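Local coordinates for protein putative transcriptional regulator, sugar-binding family (Arthrobacter aurescens, PDB 3NZE) that probably acts as a sugar-responsive transcriptional regulator of the SorC family, the modelled part being its putative sugar-binding domain, at residues A[99-102]-A[103-107]; A[133-136]-A[137-140]; A[10-13]-A[14-17]. One frame throughout, in Å; residues are numbered along the deposited sequence.

Interaction 1 of 3, residues A[99-102]-A[103-107]; sequences ITYA and SDIMR
S103 N closes the first turn of helix 99-113 by bonding to I99 O at 3.0 Å. The S103 OG, anti to the backbone N (chi1 175°), lies beside the carbonyl carbon and is directed onward along the helix, where R107 NE meets it at 3.1 Å in a nearly straight bond (168°) lying in the guanidinium plane. D104 N reaches T100 O at 2.9 Å, and the D104 side chain runs alongside that of T100, the two pointing the same way with D104 OD2 3.9 Å from T100 CG2. With an alanine here, the carboxylate that lies beside the T100 methyl would be gone, and that methyl would probably lose its neighbour on this side of the helix. The helix is the connection of a beta-alpha-beta unit between strands 84-87 and 116-118; on the side turned to the rest of the domain, A102 CB lies against W64 and A91. I105 N bonds to Y101 O at 3.2 Å. The I105 CD1 methyl approaches the Y101 ring obliquely, 4.0 Å from Y101 CE2, and both side chains also rest on helix 66-73, at S69. M106 N takes A102 O at 3.1 Å, 170° at the hydrogen. The selenomethionine side chain of M106 bends at chi2 and chi3, carrying its end away from 99-102 to V85 and Q87. At R107, the backbone N bonds to S103 O, so backbone and side chain both return to the same serine.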
loop_
_atom_site.group_PDB
_atom_site.type_symbol
_atom_site.label_atom_id
_atom_site.label_comp_id
_atom_site.label_asym_id
_atom_site.label_seq_id
_atom_site.Cartn_x
_atom_site.Cartn_y
_atom_site.Cartn_z
ATOM N N ILE A 99 -12.080 -10.478 5.339
ATOM C CA ILE A 99 -13.194 -9.945 4.562
ATOM C C ILE A 99 -13.882 -8.782 5.274
ATOM O O ILE A 99 -14.109 -7.735 4.678
ATOM C CB ILE A 99 -14.210 -11.032 4.164
ATOM C CG1 ILE A 99 -13.522 -12.071 3.271
ATOM C CG2 ILE A 99 -15.378 -10.401 3.415
ATOM C CD1 ILE A 99 -14.423 -13.260 2.896
ATOM N N THR A 100 -14.210 -8.970 6.545
ATOM C CA THR A 100 -14.849 -7.919 7.324
ATOM C C THR A 100 -13.929 -6.710 7.453
ATOM O O THR A 100 -14.349 -5.568 7.280
ATOM C CB THR A 100 -15.222 -8.427 8.724
ATOM O OG1 THR A 100 -16.135 -9.531 8.597
ATOM C CG2 THR A 100 -15.858 -7.313 9.546
ATOM N N TYR A 101 -12.663 -6.984 7.735
ATOM C CA TYR A 101 -11.671 -5.938 7.973
ATOM C C TYR A 101 -11.475 -5.090 6.717
ATOM O O TYR A 101 -11.501 -3.855 6.786
ATOM C CB TYR A 101 -10.370 -6.610 8.395
ATOM C CG TYR A 101 -9.243 -5.722 8.877
ATOM C CD1 TYR A 101 -9.204 -5.268 10.186
ATOM C CD2 TYR A 101 -8.176 -5.418 8.044
ATOM C CE1 TYR A 101 -8.149 -4.484 10.641
ATOM C CE2 TYR A 101 -7.123 -4.643 8.486
ATOM C CZ TYR A 101 -7.114 -4.187 9.785
ATOM O OH TYR A 101 -6.066 -3.418 10.233
ATOM N N ALA A 102 -11.291 -5.743 5.572
ATOM C CA ALA A 102 -11.165 -5.040 4.300
ATOM C C ALA A 102 -12.435 -4.255 3.976
ATOM O O ALA A 102 -12.371 -3.117 3.532
ATOM C CB ALA A 102 -10.830 -6.029 3.162
ATOM N N SER A 103 -13.594 -4.865 4.187
ATOM C CA SER A 103 -14.850 -4.165 3.944
ATOM C C SER A 103 -14.990 -2.897 4.791
ATOM O O SER A 103 -15.475 -1.873 4.307
ATOM C CB SER A 103 -16.037 -5.091 4.175
ATOM O OG SER A 103 -17.254 -4.378 4.045
ATOM N N ASP A 104 -14.576 -2.967 6.052
ATOM C CA ASP A 104 -14.669 -1.813 6.938
ATOM C C ASP A 104 -13.810 -0.663 6.441
ATOM O O ASP A 104 -14.205 0.503 6.544
ATOM C CB ASP A 104 -14.295 -2.185 8.378
ATOM C CG ASP A 104 -15.371 -3.023 9.061
ATOM O OD1 ASP A 104 -16.479 -3.118 8.502
ATOM O OD2 ASP A 104 -15.111 -3.565 10.153
ATOM N N ILE A 105 -12.636 -1.000 5.920
ATOM C CA ILE A 105 -11.733 0.004 5.352
ATOM C C ILE A 105 -12.412 0.689 4.177
ATOM O O ILE A 105 -12.496 1.924 4.124
ATOM C CB ILE A 105 -10.396 -0.621 4.900
ATOM C CG1 ILE A 105 -9.610 -1.112 6.115
ATOM C CG2 ILE A 105 -9.555 0.385 4.106
ATOM C CD1 ILE A 105 -8.449 -2.000 5.760
HETATM N N MSE A 106 -12.927 -0.109 3.245
HETATM C CA MSE A 106 -13.594 0.471 2.083
HETATM C C MSE A 106 -14.791 1.344 2.482
HETATM O O MSE A 106 -14.976 2.439 1.944
HETATM C CB MSE A 106 -13.966 -0.602 1.046
HETATM C CG MSE A 106 -12.815 -1.508 0.640
HETATM SE SE MSE A 106 -11.395 -0.511 -0.277
HETATM C CE MSE A 106 -12.455 0.318 -1.674
ATOM N N ARG A 107 -15.602 0.870 3.426
ATOM C CA ARG A 107 -16.740 1.649 3.934
ATOM C C ARG A 107 -16.342 3.009 4.523
ATOM O O ARG A 107 -16.987 4.020 4.249
ATOM C CB ARG A 107 -17.534 0.832 4.967
ATOM C CG ARG A 107 -18.258 -0.358 4.370
ATOM C CD ARG A 107 -19.032 -1.157 5.429
ATOM N NE ARG A 107 -19.542 -2.409 4.860
ATOM C CZ ARG A 107 -20.824 -2.640 4.587
ATOM N NH1 ARG A 107 -21.190 -3.803 4.057
ATOM N NH2 ARG A 107 -21.743 -1.716 4.850
#

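Interaction 2 of 3, residues A[133-136]-A[137-140]; sequences TAMW and NERS
A type I beta turn from M135 to E138 ends helix 129-135 and leads straight into helix 139-149, with E138 at the N-cap position of the second helix. E138 N closes the turn on M135 O at 3.1 Å, and one residue earlier N137 N bonds to A134 O at 3.0 Å. Both donors stand well above the plane of the carbonyl they use, by 64° and 54° respectively, as the chain tightens from the helical path into the turn. N137 also reaches back through its side chain: a water gives one hydrogen bond to T133 O, at 2.6 Å, and another to N137 OD1, at 2.9 Å, bridging the last turn of the helix to N137, two residues past its end. The E138 chain bends at chi2, and its CB and CG lie against the M135 carbonyl oxygen. E138 CB is 3.3 Å from M135 O, and chi1 of -66° puts E138 CG beside the backbone N, 3.6 Å from the same oxygen. M135 and W136 both touch V141 of helix 139-149, and W136 also meets L145 while its carbonyl oxygen accepts a bond from Q142 NE2. M135 also rests on V122 and F126, and W136 on T213, placing this surface corner between two consecutive helices and the neighbouring loops.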
loop_
_atom_site.group_PDB
_atom_site.type_symbol
_atom_site.label_atom_id
_atom_site.label_comp_id
_atom_site.label_asym_id
_atom_site.label_seq_id
_atom_site.Cartn_x
_atom_site.Cartn_y
_atom_site.Cartn_z
ATOM N N THR A 133 -5.365 -17.468 -13.051
ATOM C CA THR A 133 -5.668 -17.512 -14.472
ATOM C C THR A 133 -7.161 -17.692 -14.711
ATOM O O THR A 133 -7.775 -16.948 -15.486
ATOM C CB THR A 133 -4.888 -18.647 -15.166
ATOM O OG1 THR A 133 -3.483 -18.393 -15.043
ATOM C CG2 THR A 133 -5.259 -18.738 -16.640
ATOM N N ALA A 134 -7.743 -18.679 -14.037
ATOM C CA ALA A 134 -9.175 -18.938 -14.161
ATOM C C ALA A 134 -10.020 -17.731 -13.729
ATOM O O ALA A 134 -10.890 -17.279 -14.468
ATOM C CB ALA A 134 -9.562 -20.182 -13.373
HETATM N N MSE A 135 -9.755 -17.203 -12.535
HETATM C CA MSE A 135 -10.513 -16.066 -12.024
HETATM C C MSE A 135 -10.411 -14.801 -12.875
HETATM O O MSE A 135 -11.353 -14.006 -12.931
HETATM C CB MSE A 135 -10.110 -15.758 -10.580
HETATM C CG MSE A 135 -10.722 -16.726 -9.585
HETATM SE SE MSE A 135 -12.637 -16.413 -9.285
HETATM C CE MSE A 135 -12.418 -14.924 -8.040
ATOM N N TRP A 136 -9.273 -14.604 -13.534
ATOM C CA TRP A 136 -9.090 -13.420 -14.362
ATOM C C TRP A 136 -9.873 -13.510 -15.677
ATOM O O TRP A 136 -9.881 -12.571 -16.474
ATOM C CB TRP A 136 -7.591 -13.142 -14.596
ATOM C CG TRP A 136 -7.011 -12.101 -13.656
ATOM C CD1 TRP A 136 -6.234 -11.036 -14.002
ATOM C CD2 TRP A 136 -7.193 -12.013 -12.227
ATOM N NE1 TRP A 136 -5.905 -10.303 -12.890
ATOM C CE2 TRP A 136 -6.486 -10.875 -11.788
ATOM C CE3 TRP A 136 -7.882 -12.784 -11.281
ATOM C CZ2 TRP A 136 -6.436 -10.492 -10.447
ATOM C CZ3 TRP A 136 -7.836 -12.404 -9.943
ATOM C CH2 TRP A 136 -7.123 -11.259 -9.539
ATOM N N ASN A 137 -10.529 -14.649 -15.888
ATOM C CA ASN A 137 -11.414 -14.847 -17.031
ATOM C C ASN A 137 -12.885 -14.730 -16.650
ATOM O O ASN A 137 -13.776 -15.006 -17.457
ATOM C CB ASN A 137 -11.171 -16.216 -17.648
ATOM C CG ASN A 137 -10.696 -16.121 -19.070
ATOM O OD1 ASN A 137 -9.493 -16.093 -19.332
ATOM N ND2 ASN A 137 -11.639 -16.047 -20.004
ATOM N N GLU A 138 -13.137 -14.338 -15.406
ATOM C CA GLU A 138 -14.502 -14.140 -14.946
ATOM C C GLU A 138 -14.918 -12.693 -15.168
ATOM O O GLU A 138 -14.168 -11.775 -14.849
ATOM C CB GLU A 138 -14.593 -14.479 -13.460
ATOM C CG GLU A 138 -14.356 -15.960 -13.179
ATOM C CD GLU A 138 -15.559 -16.825 -13.568
ATOM O OE1 GLU A 138 -16.694 -16.430 -13.246
ATOM O OE2 GLU A 138 -15.357 -17.896 -14.180
ATOM N N ARG A 139 -16.125 -12.481 -15.681
ATOM C CA ARG A 139 -16.594 -11.112 -15.907
ATOM C C ARG A 139 -16.687 -10.308 -14.609
ATOM O O ARG A 139 -16.398 -9.112 -14.581
ATOM C CB ARG A 139 -17.933 -11.119 -16.648
ATOM C CG ARG A 139 -17.810 -11.542 -18.097
ATOM C CD ARG A 139 -19.163 -11.888 -18.680
ATOM N NE ARG A 139 -19.809 -12.918 -17.884
ATOM C CZ ARG A 139 -21.083 -13.270 -18.004
ATOM N NH1 ARG A 139 -21.577 -14.219 -17.227
ATOM N NH2 ARG A 139 -21.864 -12.664 -18.888
ATOM N N SER A 140 -17.083 -10.968 -13.525
ATOM C CA SER A 140 -17.211 -10.281 -12.252
ATOM C C SER A 140 -15.874 -9.689 -11.841
ATOM O O SER A 140 -15.818 -8.596 -11.279
ATOM C CB SER A 140 -17.714 -11.241 -11.173
ATOM O OG SER A 140 -16.752 -12.248 -10.943
HETATM O O HOH W 1 -7.156 -15.604 -17.644
#

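Interaction 3 of 3, residues A[10-13]-A[14-17]; sequences PELE and SQIR
Backbone hydrogen bonds run between residues four apart from 10-13 to 14-17: S14 N to P10 O, Q15 N to E11 O, I16 N to L12 O, and R17 N to E13 O, the last being the shortest at 2.8 Å. Two waters tie the R17 guanidinium back to 10-13, one to a backbone carbonyl and one to a carboxylate. The R17 chain turns back at chi3 (-53°), laying its guanidinium with one face over E13 O and NH2 4.0 Å from E13 CB. Both waters lie in the guanidinium plane at its edge: one accepts from R17 NH1 at 3.0 Å and donates to P10 O at 2.7 Å, the other accepts from R17 NH2 at 2.8 Å and donates to E13 OE1 at 2.7 Å. The opposite charges thus meet through water, E13 OE1 and R17 NH2 being 4.7 Å apart, while E13 OE2 accepts from V26 N of strand 23-27. Of the remaining polar ends, Q15 NE2 bonds to D7 OD2, and E11 OE1 accepts from T8 N. Apolar contacts are made by L12 and I16, buried against V262 and helix 255-261, where L12 meets R259 and I16 meets A258 and L261; L12 also rests on V26. The arrangement is that of an amphipathic alpha-helix, its apolar side on the C-terminal helix, with water bridges on its polar side and a link to the adjoining strand 23-27.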
loop_
_atom_site.group_PDB
_atom_site.type_symbol
_atom_site.label_atom_id
_atom_site.label_comp_id
_atom_site.label_asym_id
_atom_site.label_seq_id
_atom_site.Cartn_x
_atom_site.Cartn_y
_atom_site.Cartn_z
ATOM N N PRO A 10 11.536 18.584 8.730
ATOM C CA PRO A 10 11.681 19.295 7.457
ATOM C C PRO A 10 13.024 19.042 6.782
ATOM O O PRO A 10 13.082 19.011 5.553
ATOM C CB PRO A 10 11.549 20.764 7.863
ATOM C CG PRO A 10 10.684 20.726 9.084
ATOM C CD PRO A 10 11.100 19.481 9.814
ATOM N N GLU A 11 14.090 18.874 7.556
ATOM C CA GLU A 11 15.394 18.610 6.952
ATOM C C GLU A 11 15.425 17.193 6.380
ATOM O O GLU A 11 15.985 16.944 5.305
ATOM C CB GLU A 11 16.530 18.829 7.959
ATOM C CG GLU A 11 16.747 20.296 8.332
ATOM C CD GLU A 11 17.804 20.486 9.409
ATOM O OE1 GLU A 11 17.724 19.812 10.460
ATOM O OE2 GLU A 11 18.713 21.320 9.207
ATOM N N LEU A 12 14.802 16.262 7.093
ATOM C CA LEU A 12 14.679 14.896 6.594
ATOM C C LEU A 12 13.812 14.857 5.331
ATOM O O LEU A 12 14.089 14.082 4.413
ATOM C CB LEU A 12 14.116 13.961 7.676
ATOM C CG LEU A 12 15.072 13.737 8.859
ATOM C CD1 LEU A 12 14.339 13.142 10.061
ATOM C CD2 LEU A 12 16.230 12.846 8.444
ATOM N N GLU A 13 12.770 15.687 5.286
ATOM C CA GLU A 13 11.912 15.742 4.105
ATOM C C GLU A 13 12.745 16.185 2.915
ATOM O O GLU A 13 12.660 15.603 1.833
ATOM C CB GLU A 13 10.730 16.686 4.320
ATOM C CG GLU A 13 9.734 16.130 5.322
ATOM C CD GLU A 13 8.681 17.126 5.764
ATOM O OE1 GLU A 13 8.761 18.315 5.378
ATOM O OE2 GLU A 13 7.762 16.715 6.506
ATOM N N SER A 14 13.559 17.212 3.123
ATOM C CA SER A 14 14.392 17.717 2.048
ATOM C C SER A 14 15.331 16.640 1.532
ATOM O O SER A 14 15.482 16.456 0.318
ATOM C CB SER A 14 15.206 18.920 2.519
ATOM O OG SER A 14 15.973 19.425 1.447
ATOM N N GLN A 15 15.968 15.922 2.453
ATOM C CA GLN A 15 16.905 14.882 2.058
ATOM C C GLN A 15 16.229 13.779 1.260
ATOM O O GLN A 15 16.755 13.339 0.243
ATOM C CB GLN A 15 17.653 14.334 3.278
ATOM C CG GLN A 15 18.524 15.400 3.937
ATOM C CD GLN A 15 18.974 15.044 5.340
ATOM O OE1 GLN A 15 19.254 13.886 5.645
ATOM N NE2 GLN A 15 19.056 16.051 6.205
ATOM N N ILE A 16 15.065 13.322 1.726
ATOM C CA ILE A 16 14.336 12.274 1.024
ATOM C C ILE A 16 13.825 12.758 -0.334
ATOM O O ILE A 16 13.910 12.033 -1.329
ATOM C CB ILE A 16 13.180 11.744 1.896
ATOM C CG1 ILE A 16 13.759 11.036 3.124
ATOM C CG2 ILE A 16 12.268 10.827 1.093
ATOM C CD1 ILE A 16 12.737 10.760 4.230
ATOM N N ARG A 17 13.296 13.978 -0.382
ATOM C CA ARG A 17 12.852 14.565 -1.652
ATOM C C ARG A 17 13.976 14.526 -2.683
ATOM O O ARG A 17 13.789 14.114 -3.833
ATOM C CB ARG A 17 12.443 16.029 -1.459
ATOM C CG ARG A 17 10.957 16.283 -1.399
ATOM C CD ARG A 17 10.651 17.733 -1.738
ATOM N NE ARG A 17 11.417 18.675 -0.927
ATOM C CZ ARG A 17 11.070 19.075 0.297
ATOM N NH1 ARG A 17 11.825 19.944 0.956
ATOM N NH2 ARG A 17 9.971 18.606 0.869
HETATM O O HOH W 2 11.784 20.662 3.850
HETATM O O HOH W 3 9.167 19.903 3.208
#

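In the fold
Along the chain interaction 3 comes first, then interaction 1, then interaction 2, all within the putative sugar-binding domain. None touches another. Centres of interactions 1 and 2 are about 22 Å apart, those of 1 and 3 about 34 Å, and those of 2 and 3 about 44 Å, with interaction 3 across the chain's centre from the others. Residues 10-17 lie on helix 9-20, beside strand 23-27 of the mixed sheet; 99-107 belong to the helix between its parallel strands 84-87 and 116-118; 133-140 join two later helices. Only interaction 1 lies near T96 and E118, calcium-binding residues of this protein, although no calcium is bound to this chain here; the others are local features of the domain's periphery.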